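Local atomic coordinates of sulfatase (Bacteroides fragilis CAG:558, PDB entry 6USS), a protein that probably hydrolyses aryl sulfate esters as a calcium-binding sulfatase of a gut bacterium. Residues Y453-G458 / Q500-K505. The protein carries 1 engineered substitution. Residues are numbered along the deposited sequence; the frame is centred on the assembly and turned at random.
Sequences YYYENG and QRPSFK
P502 lies over one face of the Y455 ring, its CD 3.4 Å from the ring centroid and 14° off the ring normal, which makes this a CH-pi contact. Obliquely to the same ring come R501 CB, 3.7 Å from Y455 CE1, and the carbonyl O of Q500. The F504 ring meets backbone carbonyls through its C-H groups: E456 O approaches the ring edge near its plane, 3.5 Å from F504 CE1, whereas Y455 O sits obliquely, 3.4 Å from F504 CZ. Y455 belongs to the short hairpin loop that joins strands 449-454 and 460-464 of the four-stranded antiparallel sheet, near the C-terminal end of the sulfatase chain; the chain following helix 480-496 returns past this loop, and its strand 503-504 pairs with strand 124-125. Proline suits the spot because its CD, bonded to the backbone nitrogen in place of an amide hydrogen, offers C-H groups to the electron-rich face. The tyrosine CG stands anti to the carbonyl carbon (chi1 -73°), and the ring it carries crosses P502 at about a right angle. Tyrosine suits the place because its hydroxyl reaches N426, whose OD1 bonds Y455 OH while its ND2 bonds the carbonyl O of Q500. R501 lends this contact only its CB, while its guanidinium leads away, NH2 bonding the carbonyl O of C511 and forming a salt bridge with E516, with W513 in cation-pi contact. Within the loop, glycine fits at G458 because its phi is positive (73°), and G458 N donates to Y454 O at 2.7 Å.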
loop_
_atom_site.group_PDB
_atom_site.type_symbol
_atom_site.label_atom_id
_atom_site.label_comp_id
_atom_site.label_asym_id
_atom_site.label_seq_id
_atom_site.Cartn_x
_atom_site.Cartn_y
_atom_site.Cartn_z
ATOM N N TYR A 453 12.138 -32.068 -22.457
ATOM C CA TYR A 453 12.130 -33.373 -21.817
ATOM C C TYR A 453 10.779 -33.597 -21.162
ATOM O O TYR A 453 10.268 -32.708 -20.472
ATOM C CB TYR A 453 13.232 -33.463 -20.775
ATOM C CG TYR A 453 13.115 -34.654 -19.849
ATOM C CD1 TYR A 453 13.318 -35.959 -20.320
ATOM C CD2 TYR A 453 12.834 -34.475 -18.491
ATOM C CE1 TYR A 453 13.233 -37.053 -19.458
ATOM C CE2 TYR A 453 12.753 -35.570 -17.619
ATOM C CZ TYR A 453 12.955 -36.855 -18.108
ATOM O OH TYR A 453 12.876 -37.948 -17.258
ATOM N N TYR A 454 10.209 -34.779 -21.370
ATOM C CA TYR A 454 8.864 -35.087 -20.899
ATOM C C TYR A 454 8.969 -36.031 -19.707
ATOM O O TYR A 454 9.390 -37.186 -19.856
ATOM C CB TYR A 454 8.026 -35.694 -22.016
ATOM C CG TYR A 454 7.715 -34.742 -23.157
ATOM C CD1 TYR A 454 8.681 -34.433 -24.114
ATOM C CD2 TYR A 454 6.454 -34.151 -23.281
ATOM C CE1 TYR A 454 8.407 -33.576 -25.163
ATOM C CE2 TYR A 454 6.164 -33.294 -24.346
ATOM C CZ TYR A 454 7.148 -33.014 -25.288
ATOM O OH TYR A 454 6.886 -32.166 -26.348
ATOM N N TYR A 455 8.573 -35.529 -18.529
ATOM C CA TYR A 455 8.636 -36.317 -17.305
ATOM C C TYR A 455 7.821 -37.594 -17.410
ATOM O O TYR A 455 8.170 -38.594 -16.779
ATOM C CB TYR A 455 8.122 -35.501 -16.122
ATOM C CG TYR A 455 9.037 -34.412 -15.640
ATOM C CD1 TYR A 455 10.169 -34.714 -14.916
ATOM C CD2 TYR A 455 8.758 -33.079 -15.889
ATOM C CE1 TYR A 455 11.004 -33.732 -14.449
ATOM C CE2 TYR A 455 9.600 -32.075 -15.421
ATOM C CZ TYR A 455 10.716 -32.421 -14.696
ATOM O OH TYR A 455 11.575 -31.471 -14.217
ATOM N N GLU A 456 6.722 -37.574 -18.172
ATOM C CA GLU A 456 5.769 -38.674 -18.080
ATOM C C GLU A 456 6.329 -39.960 -18.679
ATOM O O GLU A 456 6.020 -41.053 -18.184
ATOM C CB GLU A 456 4.432 -38.299 -18.740
ATOM C CG GLU A 456 3.239 -39.123 -18.218
ATOM C CD GLU A 456 1.913 -38.846 -18.941
ATOM O OE1 GLU A 456 1.709 -37.701 -19.420
ATOM O OE2 GLU A 456 1.063 -39.776 -19.005
ATOM N N ASN A 457 7.167 -39.864 -19.718
ATOM C CA ASN A 457 7.742 -41.074 -20.290
ATOM C C ASN A 457 9.196 -40.913 -20.713
ATOM O O ASN A 457 9.699 -41.775 -21.438
ATOM C CB ASN A 457 6.918 -41.535 -21.491
ATOM C CG ASN A 457 6.923 -40.517 -22.622
ATOM O OD1 ASN A 457 7.399 -39.388 -22.450
ATOM N ND2 ASN A 457 6.398 -40.910 -23.785
ATOM N N GLY A 458 9.881 -39.839 -20.306
ATOM C CA GLY A 458 11.280 -39.641 -20.653
ATOM C C GLY A 458 11.551 -39.268 -22.096
ATOM O O GLY A 458 12.715 -39.253 -22.514
ATOM N N GLN A 500 12.032 -28.630 -9.133
ATOM C CA GLN A 500 11.274 -29.786 -8.693
ATOM C C GLN A 500 10.847 -30.643 -9.875
ATOM O O GLN A 500 11.017 -30.288 -11.043
ATOM C CB GLN A 500 10.051 -29.359 -7.890
ATOM C CG GLN A 500 10.386 -28.600 -6.631
ATOM C CD GLN A 500 9.130 -28.200 -5.895
ATOM O OE1 GLN A 500 8.251 -27.533 -6.461
ATOM N NE2 GLN A 500 9.016 -28.635 -4.639
ATOM N N ARG A 501 10.269 -31.788 -9.550
ATOM C CA ARG A 501 9.986 -32.793 -10.554
ATOM C C ARG A 501 8.809 -33.607 -10.056
ATOM O O ARG A 501 8.576 -33.683 -8.840
ATOM C CB ARG A 501 11.220 -33.684 -10.786
ATOM C CG ARG A 501 11.537 -34.561 -9.578
ATOM C CD ARG A 501 13.027 -34.754 -9.284
ATOM N NE ARG A 501 13.589 -35.902 -9.974
ATOM C CZ ARG A 501 14.595 -36.645 -9.526
ATOM N NH1 ARG A 501 15.178 -36.368 -8.368
ATOM N NH2 ARG A 501 15.028 -37.665 -10.258
ATOM N N PRO A 502 8.039 -34.202 -10.954
ATOM C CA PRO A 502 6.987 -35.131 -10.541
ATOM C C PRO A 502 7.599 -36.451 -10.105
ATOM O O PRO A 502 8.780 -36.724 -10.331
ATOM C CB PRO A 502 6.140 -35.318 -11.806
ATOM C CG PRO A 502 6.697 -34.352 -12.828
ATOM C CD PRO A 502 8.089 -34.035 -12.411
ATOM N N SER A 503 6.760 -37.280 -9.486
ATOM C CA SER A 503 7.144 -38.638 -9.139
ATOM C C SER A 503 6.102 -39.616 -9.681
ATOM O O SER A 503 4.944 -39.259 -9.919
ATOM C CB SER A 503 7.316 -38.799 -7.620
ATOM O OG SER A 503 6.071 -38.675 -6.965
ATOM N N PHE A 504 6.526 -40.855 -9.893
ATOM C CA PHE A 504 5.635 -41.860 -10.453
ATOM C C PHE A 504 4.810 -42.540 -9.365
ATOM O O PHE A 504 5.303 -42.822 -8.268
ATOM C CB PHE A 504 6.442 -42.898 -11.225
ATOM C CG PHE A 504 6.937 -42.406 -12.548
ATOM C CD1 PHE A 504 6.043 -41.954 -13.506
ATOM C CD2 PHE A 504 8.295 -42.376 -12.831
ATOM C CE1 PHE A 504 6.490 -41.501 -14.731
ATOM C CE2 PHE A 504 8.748 -41.926 -14.057
ATOM C CZ PHE A 504 7.840 -41.496 -15.014
ATOM N N LYS A 505 3.542 -42.813 -9.682
ATOM C CA LYS A 505 2.669 -43.454 -8.704
ATOM C C LYS A 505 2.952 -44.952 -8.558
ATOM O O LYS A 505 2.819 -45.499 -7.451
ATOM C CB LYS A 505 1.208 -43.213 -9.080
ATOM C CG LYS A 505 0.721 -41.837 -8.666
ATOM C CD LYS A 505 -0.746 -41.633 -8.981
ATOM C CE LYS A 505 -1.252 -40.317 -8.386
ATOM N NZ LYS A 505 -2.661 -40.042 -8.816
#